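Long-range contacts in uncharacterized protein (Bacteroides eggerthii DSM 20697, PDB 4ECO), which is of unknown function but, being built of leucine-rich repeats, probably serves to bind other proteins: residues L269-I278 / Q296-G304; K502-P513 / F525-S535. All blocks are in the same frame, centred on the assembly; numbering follows the deposited sequence.

Interaction 1: residues L269-I278 / Q296-G304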
loop_
_atom_site.group_PDB
_atom_site.type_symbol
_atom_site.label_atom_id
_atom_site.label_comp_id
_atom_site.label_asym_id
_atom_site.label_seq_id
_atom_site.Cartn_x
_atom_site.Cartn_y
_atom_site.Cartn_z
ATOM N N LEU A 269 -22.512 -7.015 -11.035
ATOM C CA LEU A 269 -21.128 -6.692 -11.381
ATOM C C LEU A 269 -20.697 -7.439 -12.630
ATOM O O LEU A 269 -20.248 -6.777 -13.562
ATOM C CB LEU A 269 -20.176 -6.991 -10.221
ATOM C CG LEU A 269 -20.414 -6.214 -8.919
ATOM C CD1 LEU A 269 -19.698 -6.868 -7.764
ATOM C CD2 LEU A 269 -20.007 -4.780 -9.041
ATOM N N LYS A 270 -20.909 -8.784 -12.703
ATOM C CA LYS A 270 -20.511 -9.577 -13.884
ATOM C C LYS A 270 -21.366 -9.238 -15.132
ATOM O O LYS A 270 -20.927 -9.489 -16.265
ATOM C CB LYS A 270 -20.547 -11.086 -13.605
ATOM C CG LYS A 270 -21.886 -11.645 -13.188
ATOM C CD LYS A 270 -21.726 -13.092 -12.790
ATOM C CE LYS A 270 -23.033 -13.746 -12.454
ATOM N NZ LYS A 270 -22.812 -15.127 -11.964
ATOM N N ALA A 271 -22.538 -8.625 -14.921
ATOM C CA ALA A 271 -23.456 -8.214 -15.979
ATOM C C ALA A 271 -23.039 -6.867 -16.625
ATOM O O ALA A 271 -23.620 -6.499 -17.643
ATOM C CB ALA A 271 -24.878 -8.109 -15.426
ATOM N N LEU A 272 -22.050 -6.147 -16.065
ATOM C CA LEU A 272 -21.622 -4.843 -16.594
ATOM C C LEU A 272 -20.716 -4.992 -17.830
ATOM O O LEU A 272 -19.903 -5.919 -17.903
ATOM C CB LEU A 272 -20.907 -3.998 -15.515
ATOM C CG LEU A 272 -21.755 -3.541 -14.298
ATOM C CD1 LEU A 272 -20.884 -2.919 -13.246
ATOM C CD2 LEU A 272 -22.880 -2.564 -14.692
ATOM N N PRO A 273 -20.837 -4.092 -18.831
ATOM C CA PRO A 273 -20.010 -4.257 -20.043
ATOM C C PRO A 273 -18.628 -3.567 -20.004
ATOM O O PRO A 273 -17.726 -4.012 -20.720
ATOM C CB PRO A 273 -20.874 -3.613 -21.135
ATOM C CG PRO A 273 -21.717 -2.579 -20.419
ATOM C CD PRO A 273 -21.781 -2.953 -18.966
ATOM N N GLU A 274 -18.465 -2.468 -19.219
ATOM C CA GLU A 274 -17.240 -1.678 -19.298
ATOM C C GLU A 274 -16.586 -1.326 -17.948
ATOM O O GLU A 274 -15.767 -0.394 -17.913
ATOM C CB GLU A 274 -17.559 -0.362 -20.049
ATOM C CG GLU A 274 -17.910 -0.528 -21.526
ATOM C CD GLU A 274 -16.784 -0.968 -22.444
ATOM O OE1 GLU A 274 -15.595 -0.790 -22.075
ATOM O OE2 GLU A 274 -17.098 -1.461 -23.553
HETATM N N MSE A 275 -16.863 -2.091 -16.872
HETATM C CA MSE A 275 -16.270 -1.810 -15.543
HETATM C C MSE A 275 -14.739 -1.961 -15.598
HETATM O O MSE A 275 -14.256 -2.939 -16.161
HETATM C CB MSE A 275 -16.888 -2.733 -14.469
HETATM C CG MSE A 275 -16.328 -2.509 -13.062
HETATM SE SE MSE A 275 -17.219 -3.603 -11.741
HETATM C CE MSE A 275 -16.860 -5.338 -12.432
ATOM N N GLN A 276 -13.997 -0.979 -15.049
ATOM C CA GLN A 276 -12.523 -0.935 -15.045
ATOM C C GLN A 276 -11.976 -1.064 -13.636
ATOM O O GLN A 276 -11.076 -1.869 -13.407
ATOM C CB GLN A 276 -11.988 0.357 -15.700
ATOM C CG GLN A 276 -12.415 0.515 -17.156
ATOM C CD GLN A 276 -11.825 1.705 -17.852
ATOM O OE1 GLN A 276 -11.841 2.826 -17.354
ATOM N NE2 GLN A 276 -11.399 1.503 -19.082
ATOM N N LEU A 277 -12.513 -0.286 -12.691
ATOM C CA LEU A 277 -12.112 -0.357 -11.279
ATOM C C LEU A 277 -13.191 -1.120 -10.482
ATOM O O LEU A 277 -14.394 -0.846 -10.623
ATOM C CB LEU A 277 -11.873 1.064 -10.706
ATOM C CG LEU A 277 -11.441 1.207 -9.232
ATOM C CD1 LEU A 277 -10.646 2.486 -9.024
ATOM C CD2 LEU A 277 -12.656 1.158 -8.260
ATOM N N ILE A 278 -12.753 -2.052 -9.630
ATOM C CA ILE A 278 -13.664 -2.781 -8.765
ATOM C C ILE A 278 -13.054 -2.838 -7.365
ATOM O O ILE A 278 -11.978 -3.394 -7.183
ATOM C CB ILE A 278 -14.102 -4.178 -9.280
ATOM C CG1 ILE A 278 -15.130 -4.804 -8.301
ATOM C CG2 ILE A 278 -12.914 -5.109 -9.590
ATOM C CD1 ILE A 278 -15.849 -5.989 -8.763
ATOM N N GLN A 296 -13.740 -15.375 -10.206
ATOM C CA GLN A 296 -13.613 -16.228 -11.387
ATOM C C GLN A 296 -14.669 -15.878 -12.403
ATOM O O GLN A 296 -14.354 -15.718 -13.586
ATOM C CB GLN A 296 -13.685 -17.722 -11.029
ATOM C CG GLN A 296 -13.160 -18.618 -12.156
ATOM C CD GLN A 296 -12.755 -20.009 -11.719
ATOM O OE1 GLN A 296 -11.808 -20.234 -10.937
ATOM N NE2 GLN A 296 -13.402 -20.975 -12.315
ATOM N N ALA A 297 -15.919 -15.721 -11.919
ATOM C CA ALA A 297 -17.098 -15.382 -12.711
ATOM C C ALA A 297 -16.892 -14.054 -13.447
ATOM O O ALA A 297 -17.244 -13.953 -14.625
ATOM C CB ALA A 297 -18.317 -15.309 -11.813
ATOM N N LEU A 298 -16.273 -13.056 -12.758
ATOM C CA LEU A 298 -15.962 -11.751 -13.333
ATOM C C LEU A 298 -14.957 -11.901 -14.490
ATOM O O LEU A 298 -15.218 -11.372 -15.575
ATOM C CB LEU A 298 -15.437 -10.783 -12.266
ATOM C CG LEU A 298 -16.492 -10.159 -11.355
ATOM C CD1 LEU A 298 -15.867 -9.568 -10.122
ATOM C CD2 LEU A 298 -17.302 -9.126 -12.087
ATOM N N ALA A 299 -13.871 -12.680 -14.285
ATOM C CA ALA A 299 -12.842 -12.967 -15.302
ATOM C C ALA A 299 -13.433 -13.695 -16.530
ATOM O O ALA A 299 -13.049 -13.405 -17.676
ATOM C CB ALA A 299 -11.742 -13.811 -14.691
ATOM N N ASP A 300 -14.387 -14.619 -16.282
ATOM C CA ASP A 300 -15.028 -15.421 -17.325
ATOM C C ASP A 300 -16.094 -14.616 -18.089
ATOM O O ASP A 300 -16.405 -14.964 -19.233
ATOM C CB ASP A 300 -15.641 -16.694 -16.722
ATOM C CG ASP A 300 -14.625 -17.670 -16.154
ATOM O OD1 ASP A 300 -13.463 -17.694 -16.657
ATOM O OD2 ASP A 300 -14.985 -18.419 -15.217
ATOM N N ALA A 301 -16.642 -13.549 -17.478
ATOM C CA ALA A 301 -17.644 -12.693 -18.123
ATOM C C ALA A 301 -16.957 -11.690 -19.082
ATOM O O ALA A 301 -15.736 -11.505 -18.964
ATOM C CB ALA A 301 -18.473 -11.956 -17.071
ATOM N N PRO A 302 -17.690 -11.044 -20.040
ATOM C CA PRO A 302 -17.023 -10.106 -20.974
ATOM C C PRO A 302 -16.308 -8.948 -20.287
ATOM O O PRO A 302 -15.340 -8.432 -20.860
ATOM C CB PRO A 302 -18.177 -9.581 -21.833
ATOM C CG PRO A 302 -19.199 -10.689 -21.795
ATOM C CD PRO A 302 -19.123 -11.199 -20.383
ATOM N N VAL A 303 -16.752 -8.576 -19.051
ATOM C CA VAL A 303 -16.195 -7.509 -18.206
ATOM C C VAL A 303 -14.751 -7.875 -17.740
ATOM O O VAL A 303 -13.965 -6.954 -17.471
ATOM C CB VAL A 303 -17.132 -7.185 -17.005
ATOM C CG1 VAL A 303 -17.181 -8.301 -15.962
ATOM C CG2 VAL A 303 -16.782 -5.854 -16.363
ATOM N N GLY A 304 -14.421 -9.181 -17.676
ATOM C CA GLY A 304 -13.105 -9.680 -17.268
ATOM C C GLY A 304 -11.984 -9.072 -18.082
ATOM O O GLY A 304 -10.958 -8.630 -17.542
#

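Interaction 2: residues K502-P513 / F525-S535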
loop_
_atom_site.group_PDB
_atom_site.type_symbol
_atom_site.label_atom_id
_atom_site.label_comp_id
_atom_site.label_asym_id
_atom_site.label_seq_id
_atom_site.Cartn_x
_atom_site.Cartn_y
_atom_site.Cartn_z
ATOM N N LYS A 502 32.268 -11.780 11.010
ATOM C CA LYS A 502 33.217 -11.376 9.979
ATOM C C LYS A 502 32.589 -10.808 8.736
ATOM O O LYS A 502 31.527 -11.240 8.298
ATOM C CB LYS A 502 34.073 -12.580 9.533
ATOM C CG LYS A 502 35.538 -12.509 9.929
ATOM C CD LYS A 502 36.204 -13.895 9.850
ATOM C CE LYS A 502 35.759 -14.862 10.941
ATOM N NZ LYS A 502 36.372 -16.210 10.787
ATOM N N LEU A 503 33.328 -9.886 8.120
ATOM C CA LEU A 503 33.011 -9.342 6.816
ATOM C C LEU A 503 34.151 -9.802 5.869
ATOM O O LEU A 503 34.671 -10.912 6.059
ATOM C CB LEU A 503 32.777 -7.816 6.839
ATOM C CG LEU A 503 31.577 -7.281 7.668
ATOM C CD1 LEU A 503 31.385 -5.819 7.413
ATOM C CD2 LEU A 503 30.261 -8.012 7.358
ATOM N N SER A 504 34.510 -9.004 4.846
ATOM C CA SER A 504 35.544 -9.294 3.843
ATOM C C SER A 504 35.998 -8.008 3.233
ATOM O O SER A 504 35.411 -6.962 3.524
ATOM C CB SER A 504 35.020 -10.236 2.760
ATOM O OG SER A 504 33.821 -9.745 2.177
ATOM N N ASP A 505 37.012 -8.059 2.352
ATOM C CA ASP A 505 37.528 -6.855 1.698
ATOM C C ASP A 505 36.575 -6.383 0.610
ATOM O O ASP A 505 36.844 -5.380 -0.058
ATOM C CB ASP A 505 38.928 -7.097 1.151
ATOM C CG ASP A 505 39.968 -7.150 2.241
ATOM O OD1 ASP A 505 39.576 -7.280 3.441
ATOM O OD2 ASP A 505 41.172 -7.093 1.907
ATOM N N ASP A 506 35.425 -7.079 0.492
ATOM C CA ASP A 506 34.314 -6.723 -0.375
ATOM C C ASP A 506 33.707 -5.407 0.057
ATOM O O ASP A 506 32.938 -4.830 -0.700
ATOM C CB ASP A 506 33.209 -7.810 -0.334
ATOM C CG ASP A 506 33.452 -9.094 -1.100
ATOM O OD1 ASP A 506 34.563 -9.252 -1.674
ATOM O OD2 ASP A 506 32.533 -9.948 -1.131
ATOM N N PHE A 507 33.963 -4.967 1.300
ATOM C CA PHE A 507 33.353 -3.749 1.828
ATOM C C PHE A 507 34.278 -2.507 1.655
ATOM O O PHE A 507 33.823 -1.372 1.814
ATOM C CB PHE A 507 32.968 -3.978 3.281
ATOM C CG PHE A 507 31.788 -4.926 3.395
ATOM C CD1 PHE A 507 31.983 -6.302 3.487
ATOM C CD2 PHE A 507 30.479 -4.441 3.402
ATOM C CE1 PHE A 507 30.894 -7.169 3.579
ATOM C CE2 PHE A 507 29.390 -5.311 3.510
ATOM C CZ PHE A 507 29.603 -6.667 3.586
ATOM N N ARG A 508 35.530 -2.723 1.229
ATOM C CA ARG A 508 36.481 -1.652 0.957
ATOM C C ARG A 508 36.047 -0.885 -0.316
ATOM O O ARG A 508 35.238 -1.391 -1.099
ATOM C CB ARG A 508 37.904 -2.230 0.831
ATOM C CG ARG A 508 38.328 -2.969 2.104
ATOM C CD ARG A 508 39.733 -3.536 2.069
ATOM N NE ARG A 508 40.772 -2.528 1.835
ATOM C CZ ARG A 508 41.214 -1.669 2.753
ATOM N NH1 ARG A 508 40.666 -1.639 3.968
ATOM N NH2 ARG A 508 42.180 -0.810 2.455
ATOM N N ALA A 509 36.560 0.342 -0.503
ATOM C CA ALA A 509 36.213 1.237 -1.613
ATOM C C ALA A 509 36.504 0.623 -3.016
ATOM O O ALA A 509 36.034 1.150 -4.037
ATOM C CB ALA A 509 36.969 2.530 -1.455
ATOM N N THR A 510 37.255 -0.500 -3.061
ATOM C CA THR A 510 37.593 -1.197 -4.302
ATOM C C THR A 510 36.351 -1.839 -4.956
ATOM O O THR A 510 36.330 -2.059 -6.167
ATOM C CB THR A 510 38.642 -2.273 -4.033
ATOM O OG1 THR A 510 38.114 -3.266 -3.127
ATOM C CG2 THR A 510 39.946 -1.699 -3.540
ATOM N N THR A 511 35.335 -2.171 -4.156
ATOM C CA THR A 511 34.139 -2.817 -4.690
ATOM C C THR A 511 32.905 -1.904 -4.415
ATOM O O THR A 511 32.076 -1.724 -5.319
ATOM C CB THR A 511 33.993 -4.246 -4.114
ATOM O OG1 THR A 511 33.518 -4.135 -2.794
ATOM C CG2 THR A 511 35.322 -5.045 -4.102
ATOM N N LEU A 512 32.844 -1.289 -3.193
ATOM C CA LEU A 512 31.809 -0.355 -2.701
ATOM C C LEU A 512 32.357 1.092 -2.589
ATOM O O LEU A 512 32.486 1.615 -1.469
ATOM C CB LEU A 512 31.293 -0.814 -1.318
ATOM C CG LEU A 512 30.620 -2.156 -1.176
ATOM C CD1 LEU A 512 30.164 -2.345 0.241
ATOM C CD2 LEU A 512 29.451 -2.299 -2.126
ATOM N N PRO A 513 32.716 1.761 -3.712
ATOM C CA PRO A 513 33.327 3.103 -3.603
ATOM C C PRO A 513 32.407 4.219 -3.119
ATOM O O PRO A 513 32.917 5.279 -2.761
ATOM C CB PRO A 513 33.749 3.409 -5.043
ATOM C CG PRO A 513 32.880 2.578 -5.881
ATOM C CD PRO A 513 32.681 1.322 -5.122
ATOM N N PHE A 525 30.384 -9.395 16.432
ATOM C CA PHE A 525 31.772 -9.005 16.202
ATOM C C PHE A 525 32.531 -8.868 17.496
ATOM O O PHE A 525 32.051 -8.199 18.418
ATOM C CB PHE A 525 31.855 -7.659 15.434
ATOM C CG PHE A 525 31.395 -7.751 14.003
ATOM C CD1 PHE A 525 32.254 -8.224 13.005
ATOM C CD2 PHE A 525 30.093 -7.406 13.651
ATOM C CE1 PHE A 525 31.816 -8.342 11.677
ATOM C CE2 PHE A 525 29.652 -7.537 12.332
ATOM C CZ PHE A 525 30.515 -7.996 11.353
ATOM N N SER A 526 33.721 -9.485 17.551
ATOM C CA SER A 526 34.677 -9.358 18.661
ATOM C C SER A 526 35.906 -8.586 18.152
ATOM O O SER A 526 36.559 -7.865 18.929
ATOM C CB SER A 526 35.049 -10.715 19.229
ATOM O OG SER A 526 35.302 -11.598 18.153
ATOM N N LYS A 527 36.163 -8.713 16.819
ATOM C CA LYS A 527 37.172 -8.014 16.024
ATOM C C LYS A 527 36.456 -7.022 15.146
ATOM O O LYS A 527 35.590 -7.425 14.359
ATOM C CB LYS A 527 38.017 -8.994 15.177
ATOM C CG LYS A 527 39.225 -8.323 14.492
ATOM C CD LYS A 527 39.606 -8.953 13.155
ATOM C CE LYS A 527 40.518 -10.173 13.258
ATOM N NZ LYS A 527 41.928 -9.819 13.611
ATOM N N PHE A 528 36.811 -5.737 15.256
ATOM C CA PHE A 528 36.138 -4.673 14.529
ATOM C C PHE A 528 36.193 -4.844 12.985
ATOM O O PHE A 528 37.280 -4.894 12.405
ATOM C CB PHE A 528 36.704 -3.295 14.903
ATOM C CG PHE A 528 35.694 -2.188 14.669
ATOM C CD1 PHE A 528 35.456 -1.696 13.388
ATOM C CD2 PHE A 528 34.942 -1.680 15.723
ATOM C CE1 PHE A 528 34.483 -0.724 13.171
ATOM C CE2 PHE A 528 33.980 -0.711 15.504
ATOM C CZ PHE A 528 33.769 -0.227 14.235
ATOM N N PRO A 529 35.014 -4.868 12.306
ATOM C CA PRO A 529 35.017 -4.932 10.833
ATOM C C PRO A 529 35.371 -3.550 10.271
ATOM O O PRO A 529 34.507 -2.689 10.069
ATOM C CB PRO A 529 33.591 -5.378 10.491
ATOM C CG PRO A 529 32.760 -4.872 11.620
ATOM C CD PRO A 529 33.633 -4.789 12.841
ATOM N N THR A 530 36.669 -3.319 10.089
ATOM C CA THR A 530 37.162 -2.027 9.640
ATOM C C THR A 530 36.966 -1.819 8.128
ATOM O O THR A 530 37.033 -0.679 7.676
ATOM C CB THR A 530 38.656 -1.878 10.019
ATOM O OG1 THR A 530 39.398 -2.975 9.480
ATOM C CG2 THR A 530 38.887 -1.811 11.531
ATOM N N GLN A 531 36.749 -2.901 7.345
ATOM C CA GLN A 531 36.651 -2.865 5.876
ATOM C C GLN A 531 35.677 -1.772 5.367
ATOM O O GLN A 531 36.104 -1.015 4.488
ATOM C CB GLN A 531 36.258 -4.228 5.276
ATOM C CG GLN A 531 37.172 -5.377 5.655
ATOM C CD GLN A 531 36.687 -6.161 6.848
ATOM O OE1 GLN A 531 36.148 -5.617 7.817
ATOM N NE2 GLN A 531 36.904 -7.473 6.826
ATOM N N PRO A 532 34.423 -1.610 5.893
ATOM C CA PRO A 532 33.543 -0.552 5.351
ATOM C C PRO A 532 34.037 0.879 5.643
ATOM O O PRO A 532 33.508 1.828 5.051
ATOM C CB PRO A 532 32.190 -0.812 6.049
ATOM C CG PRO A 532 32.262 -2.214 6.551
ATOM C CD PRO A 532 33.704 -2.412 6.908
ATOM N N LEU A 533 35.068 1.039 6.494
ATOM C CA LEU A 533 35.623 2.362 6.839
ATOM C C LEU A 533 36.574 2.901 5.755
ATOM O O LEU A 533 36.961 4.059 5.830
ATOM C CB LEU A 533 36.350 2.334 8.199
ATOM C CG LEU A 533 35.523 1.806 9.362
ATOM C CD1 LEU A 533 36.358 1.715 10.623
ATOM C CD2 LEU A 533 34.262 2.622 9.559
ATOM N N ASN A 534 36.898 2.086 4.730
ATOM C CA ASN A 534 37.792 2.430 3.604
ATOM C C ASN A 534 37.127 3.440 2.647
ATOM O O ASN A 534 37.810 4.134 1.900
ATOM C CB ASN A 534 38.173 1.148 2.838
ATOM C CG ASN A 534 39.326 1.295 1.876
ATOM O OD1 ASN A 534 39.230 0.951 0.688
ATOM N ND2 ASN A 534 40.452 1.791 2.368
ATOM N N SER A 535 35.800 3.526 2.685
ATOM C CA SER A 535 35.017 4.438 1.868
ATOM C C SER A 535 35.282 5.905 2.246
ATOM O O SER A 535 35.341 6.261 3.440
ATOM C CB SER A 535 33.535 4.120 2.024
ATOM O OG SER A 535 32.742 5.138 1.438
#

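Interaction 1: residues L269-I278 / Q296-G304
Leu-298 and Val-303 are the two side chains that residues 296-304 press into the turn and strand start of residues 269-278, and apolar contact carries most of the interface. Leu-298 divides its work between its two methyl groups. CD1 meets Ile-278 CD1 tip to tip at 3.8 Å, while CD2 is met by the methyl CE of Met-275, a selenomethionine here, at 3.8 Å. Met-275 runs at about a right angle to the leucine: its CG stands anti to the backbone N (chi1 180°), and a bend at chi3 (59°) turns CE toward Leu-298. Nearer its root, Met-275 CB touches Val-303 CG2 at 3.7 Å, so this long, flexible chain suits a place between two branched ones.

A second group of contacts sets methyl groups against backbone. Leu-298 CD2 lies 3.7 Å from Lys-270 N, Ala-301 CB rests 3.6 Å from Lys-270 O, and the beta-branched Val-303 packs against the carbonyl of Leu-272. No hydrogen bond crosses; the type I turn from Leu-269 to Leu-272 closes itself, Leu-272 N donating to Leu-269 O at 3.1 Å. Ala-297 on the helix and Ala-301 just past its end are small enough for the turn to come close. The extended chain of Lys-270 passes CD by Ala-297 CB at 4.2 Å before its exposed amine leads away.

The contact thus fastens the end of helix 288-300 and the residues after it to the approach of strand 277-279. Strands 253-257 and 309-311 pair in parallel on either side of that strand, Val-254 packing on Leu-269, Leu-272 and Met-275, and Ile-310 on Ile-278.

Interaction 2: residues K502-P513 / F525-S535
The carbonyl oxygen of Arg-508, whose side chain lies on Asn-534, accepts two backbone bonds, from Thr-511 N and Leu-512 N, each 3.2 Å from Arg-508 O. They hold the chain in a tight turn that presents the next N-H to the other segment: Ala-509 N donates to Asn-534 OD1 at 3.0 Å, in the carbonyl plane and on a lone pair, with an N-H...O angle of 148°. Asparagine suits this place because its short amide can reach a backbone group and also offer a flat surface. The guanidinium of Arg-508 stacks on that surface, its plane 26° from the amide, with Asn-534 CG 3.5 Å above the guanidinium plane and over its centre. A bend at chi3 (58°) folds the arginine back onto the amide; Arg-508 NH2 and Asn-534 ND2, both donors, meet through this stack and not by a hydrogen bond. With an alanine in place of Arg-508, the Asn-534 amide would probably lose its stacked partner and be freer to turn away from Ala-509 N.

Elsewhere the contact is mostly apolar. Leu-503 CD1 lies 3.8 Å from Pro-529 CB and equally close to Pro-532 CG, while also sitting over the centre of one face of the Phe-507 ring. Leu-503 CG approaches Phe-525 CZ at 3.9 Å. Proline rings offer compact apolar surface here. Gln-531, bent at chi2, brings its CB and CG against Ser-504 O.

Both segments lie in connecting loops, one running from strand 492-494 to strand 517-519 and the other from there to strand 540-542. Ile-493 of the first strand meets Phe-507 and Leu-512, and Phe-541 of the last meets Pro-532 and Leu-533.

Overall arrangement
The two contacts sit on opposite sides of the chain's centre, their own centres about 56 Å apart, and share no element; each ties successive connections of the leucine-rich repeat solenoid to one another. Interaction 1 is the more buried: it sets a helix end against a turn leading into a strand, and holds by aliphatic contact without a hydrogen bond between its segments. Interaction 2 joins two loops that contain short 3-10 segments and no regular helix. It is only partly buried, and its chemistry is mixed: buried leucine, proline and phenylalanine beside a partly exposed arginine and asparagine, which bring a backbone-to-amide hydrogen bond and a guanidinium-amide stack.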